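PDB 2PBF: protein-L-isoaspartate O-methyltransferase beta-aspartate methyltransferase from Plasmodium falciparum, which probably transfers a methyl group from S-adenosyl-L-methionine to the carboxylate of isoaspartyl residues in damaged proteins, as the first step of their repair. Local coordinates for residues N10-L15 / I46-D50; T33-V37 / C97-K101; R39-I43 / I61-H67; S82-V87 / L162-V168; S173-L179 / L189-E194. Numbering follows the deposited sequence.

Contact 1: N10-L15 / I46-D50; sequences NNHKSL and IPYID
Residues 10-15 run from an extended lead-in into the first turn of helix 12-21, while 46-50 form a loop whose type I turn spans Ile46 to Ile49, closed by a weak Ile49 N to Ile46 O bond of 3.4 Å. The backbones come closest at Leu15 and Tyr48, with CA atoms 5.9 Å apart. Hydrogen bonds within 10-15 start the helix: Asn11 is its N-cap (chi1 p), OD1 accepting from Ser14 N at 2.8 Å and ND2 donating to Ser14 OG at 2.7 Å. Packing centres on the Tyr48 ring (chi1 m): His12 N and Asn11 C sit over one face, His12 CA is 3.4 Å from Tyr48 CE1, and Asn10 O is 3.4 Å from Tyr48 CD2. Leu15 (chi1 t, chi2 p) meets the ring edge, CD2 to Tyr48 CD1 4.1 Å, and Leu15 CD1 is 3.3 Å from Tyr48 O. One water accepts from Asn10 ND2 at 3.2 Å and weakly from Tyr48 N at 3.4 Å. The polar ends turn elsewhere, Tyr48 OH to Asp38 and His12 NE2 to Met34 O. The link is thus mainly van der Waals, Tyr48 against Asn10, His12 and Leu15, the water adding a weak bridge.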
# COMPACT_ATOMS: atom_id res chain seq x y z
N ASN A 10 16.12 -10.77 16.65
CA ASN A 10 15.43 -10.26 15.44
C ASN A 10 15.41 -8.74 15.29
O ASN A 10 14.97 -8.01 16.17
CB ASN A 10 13.97 -10.75 15.34
CG ASN A 10 13.86 -12.19 14.87
OD1 ASN A 10 14.85 -12.91 14.76
ND2 ASN A 10 12.64 -12.62 14.60
N ASN A 11 15.83 -8.28 14.12
CA ASN A 11 15.89 -6.87 13.83
C ASN A 11 15.39 -6.59 12.42
O ASN A 11 15.35 -7.49 11.56
CB ASN A 11 17.33 -6.39 14.02
CG ASN A 11 18.24 -6.90 12.95
OD1 ASN A 11 18.31 -6.32 11.87
ND2 ASN A 11 18.93 -8.01 13.21
N HIS A 12 15.02 -5.34 12.16
CA HIS A 12 14.46 -5.00 10.86
C HIS A 12 15.37 -5.25 9.66
O HIS A 12 14.93 -5.75 8.62
CB HIS A 12 14.00 -3.55 10.83
CG HIS A 12 13.30 -3.18 9.57
ND1 HIS A 12 12.06 -3.68 9.23
CD2 HIS A 12 13.67 -2.36 8.55
CE1 HIS A 12 11.69 -3.18 8.07
NE2 HIS A 12 12.65 -2.38 7.64
N LYS A 13 16.64 -4.90 9.80
CA LYS A 13 17.58 -5.01 8.69
C LYS A 13 17.87 -6.48 8.32
O LYS A 13 18.04 -6.83 7.15
CB LYS A 13 18.86 -4.24 9.06
CG LYS A 13 19.97 -4.36 8.03
CD LYS A 13 21.18 -3.51 8.39
CE LYS A 13 22.23 -3.61 7.27
NZ LYS A 13 22.61 -5.04 6.91
N SER A 14 17.96 -7.34 9.34
CA SER A 14 18.18 -8.74 9.13
C SER A 14 16.96 -9.40 8.49
O SER A 14 17.09 -10.32 7.68
CB SER A 14 18.56 -9.42 10.44
OG SER A 14 19.87 -9.05 10.86
N LEU A 15 15.77 -8.91 8.81
CA LEU A 15 14.56 -9.33 8.09
C LEU A 15 14.70 -9.08 6.59
O LEU A 15 14.40 -9.94 5.79
CB LEU A 15 13.30 -8.63 8.66
CG LEU A 15 11.99 -8.75 7.85
CD1 LEU A 15 11.58 -10.22 7.54
CD2 LEU A 15 10.90 -8.01 8.56
N ILE A 46 5.76 -10.05 17.36
CA ILE A 46 6.72 -10.65 16.41
C ILE A 46 6.90 -9.80 15.15
O ILE A 46 6.62 -10.25 14.03
CB ILE A 46 6.35 -12.11 16.07
CG1 ILE A 46 4.89 -12.19 15.58
CG2 ILE A 46 6.63 -13.04 17.27
CD1 ILE A 46 4.57 -13.42 14.77
N PRO A 47 7.37 -8.56 15.32
CA PRO A 47 7.40 -7.65 14.18
C PRO A 47 8.31 -8.05 13.00
O PRO A 47 8.15 -7.51 11.92
CB PRO A 47 7.88 -6.34 14.80
CG PRO A 47 8.71 -6.82 16.01
CD PRO A 47 7.89 -7.91 16.55
N TYR A 48 9.25 -8.97 13.18
CA TYR A 48 10.20 -9.28 12.09
C TYR A 48 10.09 -10.67 11.49
O TYR A 48 10.89 -11.08 10.66
CB TYR A 48 11.63 -9.02 12.56
CG TYR A 48 11.76 -7.62 13.12
CD1 TYR A 48 11.52 -6.51 12.31
CD2 TYR A 48 12.13 -7.42 14.45
CE1 TYR A 48 11.63 -5.22 12.81
CE2 TYR A 48 12.27 -6.12 14.97
CZ TYR A 48 12.02 -5.03 14.14
OH TYR A 48 12.14 -3.75 14.63
N ILE A 49 9.07 -11.39 11.91
CA ILE A 49 8.82 -12.69 11.32
C ILE A 49 8.05 -12.51 10.03
O ILE A 49 7.14 -11.68 9.94
CB ILE A 49 8.18 -13.64 12.34
CG1 ILE A 49 9.20 -13.88 13.48
CG2 ILE A 49 7.75 -14.94 11.68
CD1 ILE A 49 8.88 -15.04 14.30
N ASP A 50 8.43 -13.27 9.02
CA ASP A 50 7.80 -13.16 7.72
C ASP A 50 6.45 -13.89 7.65
O ASP A 50 6.34 -14.99 7.12
CB ASP A 50 8.71 -13.62 6.60
CG ASP A 50 8.11 -13.35 5.23
OD1 ASP A 50 7.51 -12.27 5.05
OD2 ASP A 50 8.24 -14.22 4.35
O HOH W 1 10.29 -10.81 15.78

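Contact 2: T33-V37 / C97-K101; sequences TMLQV and CMAIK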
# COMPACT_ATOMS: atom_id res chain seq x y z
N THR A 33 14.01 1.54 0.52
CA THR A 33 12.72 2.07 1.01
C THR A 33 12.28 1.36 2.28
O THR A 33 12.04 1.99 3.30
CB THR A 33 11.62 1.95 -0.08
OG1 THR A 33 12.07 2.57 -1.29
CG2 THR A 33 10.32 2.61 0.41
N MET A 34 12.17 0.03 2.22
CA MET A 34 11.79 -0.76 3.38
C MET A 34 12.77 -0.60 4.56
O MET A 34 12.35 -0.55 5.71
CB MET A 34 11.62 -2.22 3.01
CG MET A 34 10.42 -2.47 2.06
SD MET A 34 10.06 -4.20 1.74
CE MET A 34 9.39 -4.84 3.29
N LEU A 35 14.06 -0.49 4.25
CA LEU A 35 15.08 -0.23 5.29
C LEU A 35 14.76 1.04 6.07
O LEU A 35 14.98 1.12 7.27
CB LEU A 35 16.48 -0.15 4.65
CG LEU A 35 17.66 0.11 5.61
CD1 LEU A 35 17.79 -1.03 6.61
CD2 LEU A 35 18.97 0.35 4.85
N GLN A 36 14.24 2.05 5.37
CA GLN A 36 13.84 3.30 5.98
C GLN A 36 12.58 3.22 6.85
O GLN A 36 12.29 4.15 7.63
CB GLN A 36 13.71 4.40 4.91
CG GLN A 36 15.06 4.80 4.29
CD GLN A 36 14.93 5.86 3.22
OE1 GLN A 36 14.86 7.04 3.52
NE2 GLN A 36 14.91 5.45 1.96
N VAL A 37 11.83 2.11 6.73
CA VAL A 37 10.58 1.93 7.47
C VAL A 37 10.61 0.64 8.33
O VAL A 37 10.32 -0.46 7.85
CB VAL A 37 9.33 1.94 6.50
CG1 VAL A 37 8.06 2.02 7.30
CG2 VAL A 37 9.39 3.12 5.52
N CYS A 97 5.98 3.66 3.33
CA CYS A 97 6.89 3.23 2.28
C CYS A 97 6.69 4.10 1.03
O CYS A 97 7.65 4.60 0.46
CB CYS A 97 6.75 1.71 1.98
SG CYS A 97 7.59 0.60 3.17
N MET A 98 5.44 4.32 0.63
CA MET A 98 5.19 5.20 -0.51
C MET A 98 5.64 6.66 -0.29
O MET A 98 6.23 7.25 -1.18
CB MET A 98 3.71 5.20 -0.90
CG MET A 98 3.17 3.90 -1.46
SD MET A 98 1.37 4.11 -1.62
CE MET A 98 1.01 2.62 -2.50
N ALA A 99 5.33 7.22 0.89
CA ALA A 99 5.79 8.56 1.28
C ALA A 99 7.31 8.72 1.19
O ALA A 99 7.81 9.78 0.81
CB ALA A 99 5.32 8.90 2.71
N ILE A 100 8.02 7.67 1.58
CA ILE A 100 9.48 7.65 1.59
C ILE A 100 10.04 7.62 0.19
O ILE A 100 10.89 8.43 -0.16
CB ILE A 100 10.06 6.48 2.43
CG1 ILE A 100 9.98 6.83 3.91
CG2 ILE A 100 11.53 6.16 2.03
CD1 ILE A 100 10.51 8.21 4.24
N LYS A 101 9.54 6.69 -0.63
CA LYS A 101 10.02 6.52 -1.98
C LYS A 101 9.76 7.75 -2.85
O LYS A 101 10.53 8.08 -3.77
CB LYS A 101 9.35 5.30 -2.61
CG LYS A 101 10.31 4.47 -3.40
CD LYS A 101 10.33 4.88 -4.82
CE LYS A 101 11.60 4.49 -5.51
NZ LYS A 101 11.51 5.03 -6.91
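Ile100 and Cys97, one turn apart on helix 93-101, and Thr33 on helix 28-35 bury some 70 Å² each and carry this contact. Thr33 points its CA-to-CB bond at the other helix, and its methyl, CG2, lies 3.3 Å from Cys97 O and 4.1 Å from Ile100 CG2. Its hydroxyl is bonded back to Asp29 O in its own helix, so what OG1 offers across the interface is packing, 3.3 Å from Lys101 CG. The closest CA atoms, 6.0 Å apart, are those of Thr33 and Lys101. The end of the lysine leads away, and its NZ is bonded to the carbonyls of Ile75 and Leu78.

Cys97 SG touches both Met34 CG, at 4.3 Å, and Val37 CG2, at 3.9 Å. Ile100 continues the apolar surface outward: its CG1 is 4.1 Å from Val37 CG2, and its CG2 is 3.5 Å from Gln36 NE2, an amide that is itself bonded to Asn32 O. Met98 of the same turn points away, toward strand 83-87, so helix 93-101 is sandwiched between the sheet and helix 28-35. Helix 93-101, flanking the central sheet, belongs to the Rossmann-like core of class I methyltransferases, and helix 28-35 is an N-terminal addition packed on it.

Contact 3: R39-I43 / I61-H67; sequences RGKYI and ISAPHMH. With SAH (S-adenosyl-L-homocysteine), chain C.
A single backbone carbonyl, Ser62 O, receives both terminal nitrogens of Arg39, NH1 and NH2 each at 2.8 Å. The acceptor belongs to the S-adenosyl-L-homocysteine pocket of this Rossmann-like methyltransferase, in the link between strand 59-61 and helix 64-74. Residues 39-41 form a 3-10 turn, with Tyr42 N and Ile43 N both bonded to Arg39 O. Opposite, Ile61 and Ser62 are extended, Ala63 is the N-cap, and the helix starts at Pro64. The closest CA pairs are Ile43-Ile61 at 7.4 Å and Arg39-Pro64 at 8.4 Å.

Arg39 spans that gap extended, chi1 to chi3 all t and chi4 at 82°. Its guanidinium is sandwiched, with Ile61 CD1 over one face and Pro64 CD over the other, the latter 3.4 Å from Arg39 CZ. Ile61 (t, t) also meets Tyr42, CD1 to CB 4.1 Å, and Ile43, CG2 to CD1 3.8 Å. Leu15 of helix 12-21 packs on both Arg39 and Pro64.

Ser62 N donates to the ligand carboxylate atom O at 3.0 Å, and His67 NE2 (chi1 m) reaches the same oxygen at 2.7 Å. On the other side of the imidazole a water lies 2.7 Å from His67 ND1 and accepts from Arg39 NH1 at 2.8 Å.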
# COMPACT_ATOMS: atom_id res chain seq x y z
N ARG A 39 9.54 -2.17 10.58
CA ARG A 39 8.27 -2.90 10.78
C ARG A 39 7.80 -2.91 12.23
O ARG A 39 6.59 -2.84 12.49
CB ARG A 39 8.39 -4.33 10.23
CG ARG A 39 7.08 -5.10 10.09
CD ARG A 39 7.31 -6.51 9.52
NE ARG A 39 6.18 -7.42 9.75
CZ ARG A 39 5.07 -7.47 9.00
NH1 ARG A 39 4.95 -6.69 7.94
NH2 ARG A 39 4.09 -8.31 9.30
N GLY A 40 8.76 -2.98 13.16
CA GLY A 40 8.48 -2.90 14.61
C GLY A 40 7.83 -1.62 15.11
O GLY A 40 7.27 -1.58 16.21
N LYS A 41 7.89 -0.57 14.30
CA LYS A 41 7.17 0.67 14.62
C LYS A 41 5.71 0.61 14.14
O LYS A 41 4.92 1.52 14.41
CB LYS A 41 7.92 1.88 14.02
CG LYS A 41 9.38 1.96 14.42
CD LYS A 41 9.56 2.80 15.67
CE LYS A 41 10.98 3.35 15.76
NZ LYS A 41 11.06 4.61 16.57
N TYR A 42 5.38 -0.47 13.43
CA TYR A 42 4.07 -0.65 12.78
C TYR A 42 3.25 -1.83 13.30
O TYR A 42 2.02 -1.91 13.10
CB TYR A 42 4.23 -0.66 11.25
CG TYR A 42 4.60 0.72 10.80
CD1 TYR A 42 3.62 1.64 10.42
CD2 TYR A 42 5.92 1.15 10.85
CE1 TYR A 42 3.96 2.96 10.06
CE2 TYR A 42 6.28 2.44 10.51
CZ TYR A 42 5.30 3.33 10.11
OH TYR A 42 5.68 4.60 9.76
N ILE A 43 3.95 -2.74 13.97
CA ILE A 43 3.33 -3.84 14.68
C ILE A 43 4.21 -4.23 15.88
O ILE A 43 5.43 -4.30 15.76
CB ILE A 43 3.06 -5.07 13.77
CG1 ILE A 43 2.16 -6.09 14.49
CG2 ILE A 43 4.35 -5.72 13.30
CD1 ILE A 43 0.70 -5.84 14.32
N ILE A 61 -1.57 -6.84 9.63
CA ILE A 61 -0.54 -6.19 8.83
C ILE A 61 -0.02 -7.33 7.94
O ILE A 61 0.17 -8.45 8.41
CB ILE A 61 0.58 -5.60 9.72
CG1 ILE A 61 1.69 -4.94 8.88
CG2 ILE A 61 1.18 -6.68 10.62
CD1 ILE A 61 2.72 -4.16 9.72
N SER A 62 0.17 -7.06 6.66
CA SER A 62 0.61 -8.11 5.73
C SER A 62 2.02 -8.67 6.07
O SER A 62 2.82 -8.03 6.77
CB SER A 62 0.54 -7.63 4.29
OG SER A 62 -0.77 -7.13 4.00
N ALA A 63 2.27 -9.89 5.59
CA ALA A 63 3.59 -10.47 5.68
C ALA A 63 4.56 -9.54 4.96
O ALA A 63 4.22 -8.95 3.94
CB ALA A 63 3.63 -11.84 5.09
N PRO A 64 5.76 -9.36 5.54
CA PRO A 64 6.78 -8.60 4.85
C PRO A 64 6.98 -8.96 3.36
O PRO A 64 7.21 -8.06 2.57
CB PRO A 64 8.04 -8.87 5.67
CG PRO A 64 7.54 -9.16 7.06
CD PRO A 64 6.20 -9.82 6.87
N HIS A 65 6.83 -10.23 2.97
CA HIS A 65 7.05 -10.61 1.56
C HIS A 65 5.96 -10.01 0.68
O HIS A 65 6.21 -9.69 -0.48
CB HIS A 65 7.20 -12.13 1.36
CG HIS A 65 5.98 -12.91 1.72
ND1 HIS A 65 5.96 -13.81 2.76
CD2 HIS A 65 4.72 -12.89 1.21
CE1 HIS A 65 4.75 -14.33 2.86
NE2 HIS A 65 3.98 -13.78 1.94
N MET A 66 4.77 -9.81 1.25
CA MET A 66 3.68 -9.22 0.51
C MET A 66 3.85 -7.73 0.32
O MET A 66 3.55 -7.24 -0.77
CB MET A 66 2.31 -9.51 1.12
CG MET A 66 1.71 -10.86 0.72
SD MET A 66 1.94 -11.38 -1.03
CE MET A 66 1.33 -9.97 -1.95
N HIS A 67 4.35 -7.04 1.36
CA HIS A 67 4.74 -5.64 1.21
C HIS A 67 5.86 -5.53 0.18
O HIS A 67 5.83 -4.65 -0.70
CB HIS A 67 5.23 -5.01 2.53
CG HIS A 67 4.18 -4.82 3.59
ND1 HIS A 67 4.47 -4.94 4.93
CD2 HIS A 67 2.86 -4.50 3.51
CE1 HIS A 67 3.37 -4.72 5.64
NE2 HIS A 67 2.38 -4.44 4.80
N SAH C . -1.45 -2.59 3.70
CA SAH C . -2.07 -3.03 4.98
CB SAH C . -3.03 -4.15 4.70
CG SAH C . -3.99 -4.28 5.88
SD SAH C . -5.19 -5.58 5.62
C SAH C . -1.04 -3.45 6.04
O SAH C . -0.11 -4.18 5.71
OXT SAH C . -1.14 -3.06 7.23
C5' SAH C . -6.28 -4.67 4.49
C4' SAH C . -6.96 -3.43 5.07
O4' SAH C . -7.97 -3.06 4.18
C3' SAH C . -7.63 -3.58 6.43
O3' SAH C . -7.06 -2.66 7.34
C2' SAH C . -9.10 -3.29 6.16
O2' SAH C . -9.71 -2.59 7.23
C1' SAH C . -9.01 -2.44 4.91
N9 SAH C . -10.21 -2.45 4.04
C8 SAH C . -11.02 -3.52 3.78
N7 SAH C . -11.96 -3.13 2.90
C5 SAH C . -11.80 -1.82 2.61
C6 SAH C . -12.51 -0.92 1.80
N6 SAH C . -13.59 -1.28 1.11
N1 SAH C . -12.07 0.37 1.69
C2 SAH C . -10.96 0.78 2.39
N3 SAH C . -10.29 -0.11 3.19
C4 SAH C . -10.70 -1.39 3.31
O HOH W 2 6.69 -5.06 6.47

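Contact 4: S82-V87 / L162-V168; sequences SRAIDV and LFDAIHV
Strands 83-87 and 165-168, central parallel strands of the Rossmann-like class I methyltransferase sheet, have axes 4.6 Å apart at 8°, Ala84 level with Ala165. Leu162 O accepts from Arg83 NH1 at 2.9 Å; NH1 also bonds Leu160 O. The Phe163 ring (chi1 m) has Arg83 CZ 4.5 Å from its centroid, an off-centre cation-pi contact, and Ile85 CG2 3.9 Å from the centroid over the opposite face, a CH-pi contact. At the Asp164 corner, OD2 accepts from Arg83 N at 2.8 Å. The ladder follows: Ala165 N to Arg83 O 3.2 Å, Ile85 N to Ala165 O 2.9 Å. Ile166 CG1 packs 3.7 Å from Ile85 CG2. His167 N binds Ile85 O at 2.9 Å, its O takes Val87 N at 2.6 Å, and ND1 (chi1 t) donates to Asp86 OD1 at 2.9 Å; Asp86 OD2 bonds Thr95 OG1. Val168 CG1 meets Val87 CG1 at 3.8 Å. The pair lies between strands 111-116 and 187-195; helix 93-101 covers the Asp86-His167 face, helix 177-182 the Val87-Val168 face.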
# COMPACT_ATOMS: atom_id res chain seq x y z
N SER A 82 4.96 12.28 -8.23
CA SER A 82 3.77 11.52 -8.58
C SER A 82 2.75 11.42 -7.47
O SER A 82 2.98 11.91 -6.35
CB SER A 82 4.16 10.13 -9.09
OG SER A 82 4.46 10.21 -10.49
N ARG A 83 1.62 10.79 -7.79
CA ARG A 83 0.50 10.62 -6.87
C ARG A 83 0.20 9.13 -6.69
O ARG A 83 -0.02 8.40 -7.66
CB ARG A 83 -0.73 11.35 -7.38
CG ARG A 83 -0.48 12.81 -7.76
CD ARG A 83 -1.76 13.53 -8.09
NE ARG A 83 -2.52 13.97 -6.91
CZ ARG A 83 -3.78 13.64 -6.66
NH1 ARG A 83 -4.46 12.84 -7.49
NH2 ARG A 83 -4.36 14.09 -5.56
N ALA A 84 0.19 8.69 -5.43
CA ALA A 84 -0.07 7.29 -5.04
C ALA A 84 -1.23 7.22 -4.04
O ALA A 84 -1.46 8.14 -3.26
CB ALA A 84 1.19 6.68 -4.41
N ILE A 85 -1.98 6.12 -4.09
CA ILE A 85 -3.04 5.87 -3.13
C ILE A 85 -2.91 4.43 -2.63
O ILE A 85 -2.69 3.50 -3.42
CB ILE A 85 -4.48 6.22 -3.68
CG1 ILE A 85 -5.57 5.89 -2.66
CG2 ILE A 85 -4.75 5.57 -5.07
CD1 ILE A 85 -6.94 6.50 -3.03
N ASP A 86 -3.00 4.27 -1.31
CA ASP A 86 -2.92 2.97 -0.67
C ASP A 86 -4.31 2.68 -0.17
O ASP A 86 -4.80 3.32 0.78
CB ASP A 86 -1.92 3.01 0.49
CG ASP A 86 -1.71 1.67 1.16
OD1 ASP A 86 -2.07 0.62 0.58
OD2 ASP A 86 -1.15 1.65 2.28
N VAL A 87 -4.95 1.73 -0.84
CA VAL A 87 -6.31 1.38 -0.51
C VAL A 87 -6.31 0.23 0.50
O VAL A 87 -5.95 -0.89 0.15
CB VAL A 87 -7.11 0.95 -1.77
CG1 VAL A 87 -8.56 0.53 -1.38
CG2 VAL A 87 -7.12 2.08 -2.83
N LEU A 162 -6.18 11.82 -10.28
CA LEU A 162 -5.63 10.64 -10.91
C LEU A 162 -4.34 10.22 -10.22
O LEU A 162 -3.61 11.07 -9.67
CB LEU A 162 -5.39 10.90 -12.39
CG LEU A 162 -6.62 11.25 -13.23
CD1 LEU A 162 -6.22 11.78 -14.60
CD2 LEU A 162 -7.49 10.03 -13.37
N PHE A 163 -4.06 8.91 -10.24
CA PHE A 163 -2.95 8.36 -9.48
C PHE A 163 -2.01 7.52 -10.33
O PHE A 163 -2.42 6.65 -11.08
CB PHE A 163 -3.46 7.56 -8.27
CG PHE A 163 -4.07 8.42 -7.21
CD1 PHE A 163 -3.28 8.96 -6.18
CD2 PHE A 163 -5.42 8.75 -7.25
CE1 PHE A 163 -3.84 9.78 -5.22
CE2 PHE A 163 -6.00 9.56 -6.29
CZ PHE A 163 -5.21 10.08 -5.26
N ASP A 164 -0.73 7.79 -10.18
CA ASP A 164 0.29 7.05 -10.90
C ASP A 164 0.47 5.65 -10.32
O ASP A 164 0.89 4.72 -11.02
CB ASP A 164 1.58 7.84 -10.88
CG ASP A 164 1.38 9.28 -11.34
OD1 ASP A 164 1.19 9.49 -12.56
OD2 ASP A 164 1.39 10.20 -10.48
N ALA A 165 0.13 5.49 -9.04
CA ALA A 165 0.26 4.21 -8.35
C ALA A 165 -0.90 3.98 -7.42
O ALA A 165 -1.23 4.84 -6.58
CB ALA A 165 1.56 4.15 -7.59
N ILE A 166 -1.57 2.83 -7.59
CA ILE A 166 -2.67 2.43 -6.72
C ILE A 166 -2.38 1.07 -6.13
O ILE A 166 -2.23 0.09 -6.83
CB ILE A 166 -4.06 2.40 -7.45
CG1 ILE A 166 -4.29 3.71 -8.24
CG2 ILE A 166 -5.19 2.11 -6.41
CD1 ILE A 166 -5.68 3.88 -8.85
N HIS A 167 -2.29 1.01 -4.82
CA HIS A 167 -2.07 -0.25 -4.17
C HIS A 167 -3.32 -0.58 -3.40
O HIS A 167 -3.89 0.26 -2.71
CB HIS A 167 -0.87 -0.20 -3.25
CG HIS A 167 -0.71 -1.43 -2.42
ND1 HIS A 167 -1.22 -1.54 -1.15
CD2 HIS A 167 -0.15 -2.63 -2.71
CE1 HIS A 167 -0.98 -2.75 -0.68
NE2 HIS A 167 -0.32 -3.42 -1.61
N VAL A 168 -3.78 -1.81 -3.55
CA VAL A 168 -4.95 -2.21 -2.82
C VAL A 168 -4.54 -3.42 -1.98
O VAL A 168 -4.15 -4.44 -2.53
CB VAL A 168 -6.10 -2.56 -3.79
CG1 VAL A 168 -7.38 -2.67 -3.04
CG2 VAL A 168 -6.21 -1.50 -4.92

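Contact 5: S173-L179 / L189-E194; sequences SELPEIL and LIIPIE
Segment 173-179 passes irregularly over strand 187-195 and becomes helix 177-182 after its N-cap, Pro176. At Ser173 the backbones are closest, its CA 5.1 Å from that of Glu194, and Ser173 CA lies 3.6 Å from Glu194 CD (chi1 m). Glu174, extended, points away and forms a salt bridge with Lys226; its CA rests 3.8 Å from Ile193 CG2. Leu175 (chi1 t) spreads along the strand, CB 4.0 Å from Ile193 CD1 and CD2 4.1 Å from Leu189 CD1. Pro176 CD presses on Ile191 CD1 at 3.5 Å. Leu179 (m, t) points at the strand, with CB 3.9 Å from Leu189 CD1 and CD1 4.0 Å from Ile191 CD1. Leu189 (chi1 t) and Ile191 (t, t) meet it from the same sheet face, whereas Ile190 faces helix 64-74. This is the beta-alpha-beta crossover from strand 163-168 to its neighbour, 187-195. Packing from Leu175 to Leu179 is apolar, so it rests on burial and shape fit, while the Ser173-Glu194 end stays polar and near solvent.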
# COMPACT_ATOMS: atom_id res chain seq x y z
N SER A 173 -13.97 -8.90 -4.72
CA SER A 173 -14.83 -9.85 -5.46
C SER A 173 -14.72 -9.64 -6.97
O SER A 173 -14.82 -10.60 -7.74
CB SER A 173 -16.28 -9.75 -4.98
OG SER A 173 -16.83 -8.45 -5.17
N GLU A 174 -14.52 -8.39 -7.37
CA GLU A 174 -14.24 -8.01 -8.77
C GLU A 174 -13.56 -6.64 -8.82
O GLU A 174 -13.61 -5.90 -7.84
CB GLU A 174 -15.51 -8.05 -9.64
CG GLU A 174 -16.52 -6.92 -9.40
CD GLU A 174 -17.44 -7.18 -8.22
OE1 GLU A 174 -18.09 -8.25 -8.17
OE2 GLU A 174 -17.53 -6.29 -7.34
N LEU A 175 -12.93 -6.33 -9.96
CA LEU A 175 -12.15 -5.10 -10.18
C LEU A 175 -12.99 -3.85 -10.04
O LEU A 175 -13.80 -3.56 -10.92
CB LEU A 175 -11.55 -5.11 -11.59
CG LEU A 175 -10.29 -4.31 -11.96
CD1 LEU A 175 -10.48 -3.66 -13.30
CD2 LEU A 175 -9.89 -3.25 -10.92
N PRO A 176 -12.80 -3.09 -8.94
CA PRO A 176 -13.72 -1.97 -8.77
C PRO A 176 -13.44 -0.89 -9.81
O PRO A 176 -12.29 -0.51 -10.01
CB PRO A 176 -13.43 -1.48 -7.34
CG PRO A 176 -12.59 -2.60 -6.70
CD PRO A 176 -11.82 -3.15 -7.85
N GLU A 177 -14.49 -0.44 -10.48
CA GLU A 177 -14.35 0.48 -11.61
C GLU A 177 -13.83 1.87 -11.20
O GLU A 177 -13.09 2.51 -11.97
CB GLU A 177 -15.68 0.55 -12.39
CG GLU A 177 -15.61 1.15 -13.79
CD GLU A 177 -14.48 0.58 -14.66
OE1 GLU A 177 -14.05 -0.58 -14.44
OE2 GLU A 177 -14.02 1.32 -15.57
N ILE A 178 -14.18 2.32 -10.00
CA ILE A 178 -13.55 3.51 -9.40
C ILE A 178 -12.02 3.47 -9.44
O ILE A 178 -11.38 4.46 -9.82
CB ILE A 178 -14.01 3.78 -7.94
CG1 ILE A 178 -13.28 5.00 -7.41
CG2 ILE A 178 -13.79 2.56 -7.02
CD1 ILE A 178 -13.93 5.66 -6.23
N LEU A 179 -11.44 2.34 -9.05
CA LEU A 179 -9.98 2.23 -9.06
C LEU A 179 -9.48 2.38 -10.49
O LEU A 179 -8.47 3.02 -10.72
CB LEU A 179 -9.49 0.96 -8.35
CG LEU A 179 -9.87 0.87 -6.85
CD1 LEU A 179 -9.51 -0.45 -6.22
CD2 LEU A 179 -9.27 1.99 -6.03
N LEU A 189 -1.85 -0.26 -11.10
CA LEU A 189 -2.75 -0.66 -10.01
C LEU A 189 -2.42 -2.11 -9.71
O LEU A 189 -2.42 -2.96 -10.61
CB LEU A 189 -4.21 -0.58 -10.45
CG LEU A 189 -5.50 -0.38 -9.63
CD1 LEU A 189 -6.70 -0.70 -10.57
CD2 LEU A 189 -5.64 -1.16 -8.33
N ILE A 190 -2.12 -2.38 -8.45
CA ILE A 190 -1.84 -3.71 -7.91
C ILE A 190 -3.01 -4.09 -7.00
O ILE A 190 -3.30 -3.40 -6.04
CB ILE A 190 -0.52 -3.71 -7.10
CG1 ILE A 190 0.69 -3.49 -8.01
CG2 ILE A 190 -0.37 -4.98 -6.21
CD1 ILE A 190 0.90 -4.59 -9.04
N ILE A 191 -3.68 -5.19 -7.32
CA ILE A 191 -4.89 -5.53 -6.60
C ILE A 191 -5.16 -7.04 -6.62
O ILE A 191 -5.03 -7.66 -7.67
CB ILE A 191 -6.12 -4.74 -7.18
CG1 ILE A 191 -7.42 -5.17 -6.50
CG2 ILE A 191 -6.18 -4.83 -8.73
CD1 ILE A 191 -8.61 -4.28 -6.85
N PRO A 192 -5.52 -7.62 -5.46
CA PRO A 192 -5.99 -9.02 -5.52
C PRO A 192 -7.46 -9.07 -5.94
O PRO A 192 -8.27 -8.34 -5.40
CB PRO A 192 -5.82 -9.52 -4.08
CG PRO A 192 -5.05 -8.38 -3.34
CD PRO A 192 -5.48 -7.13 -4.07
N ILE A 193 -7.79 -9.94 -6.90
CA ILE A 193 -9.20 -10.16 -7.30
C ILE A 193 -9.56 -11.65 -7.16
O ILE A 193 -8.81 -12.51 -7.64
CB ILE A 193 -9.48 -9.60 -8.72
CG1 ILE A 193 -9.16 -8.08 -8.78
CG2 ILE A 193 -10.96 -9.85 -9.16
CD1 ILE A 193 -8.80 -7.56 -10.14
N GLU A 194 -10.65 -11.95 -6.45
CA GLU A 194 -11.18 -13.33 -6.38
C GLU A 194 -11.49 -13.84 -7.79
O GLU A 194 -12.39 -13.34 -8.49
CB GLU A 194 -12.48 -13.42 -5.59
CG GLU A 194 -12.54 -12.84 -4.20
CD GLU A 194 -13.98 -12.89 -3.63
OE1 GLU A 194 -14.88 -13.48 -4.29
OE2 GLU A 194 -14.21 -12.36 -2.53

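In the fold
From the N terminus, the chain first folds back when 46-50 meets 10-15, so contact 1 closes a loop holding helices 12-21 and 28-35. Contacts 2 and 3 both open within that loop and cross it: 39-43 pairs with 61-67, and 33-37 waits for 97-101, enclosing contact 3. His12 NE2 to Met34 O and Asp50 OD2 to His65 ND1 join contact 1 to these two. Contact 2 crosses contact 4, whose strand 83-87 precedes helix 93-101, and Met98 packs on Ala84 and His167. Contact 5 follows in series, a short local loop sharing the sheet with contact 4. Contact 2 thus ties the N-terminal helices to the sheet through helix 93-101, while contact 3 fastens the ligand-binding segment 61-67.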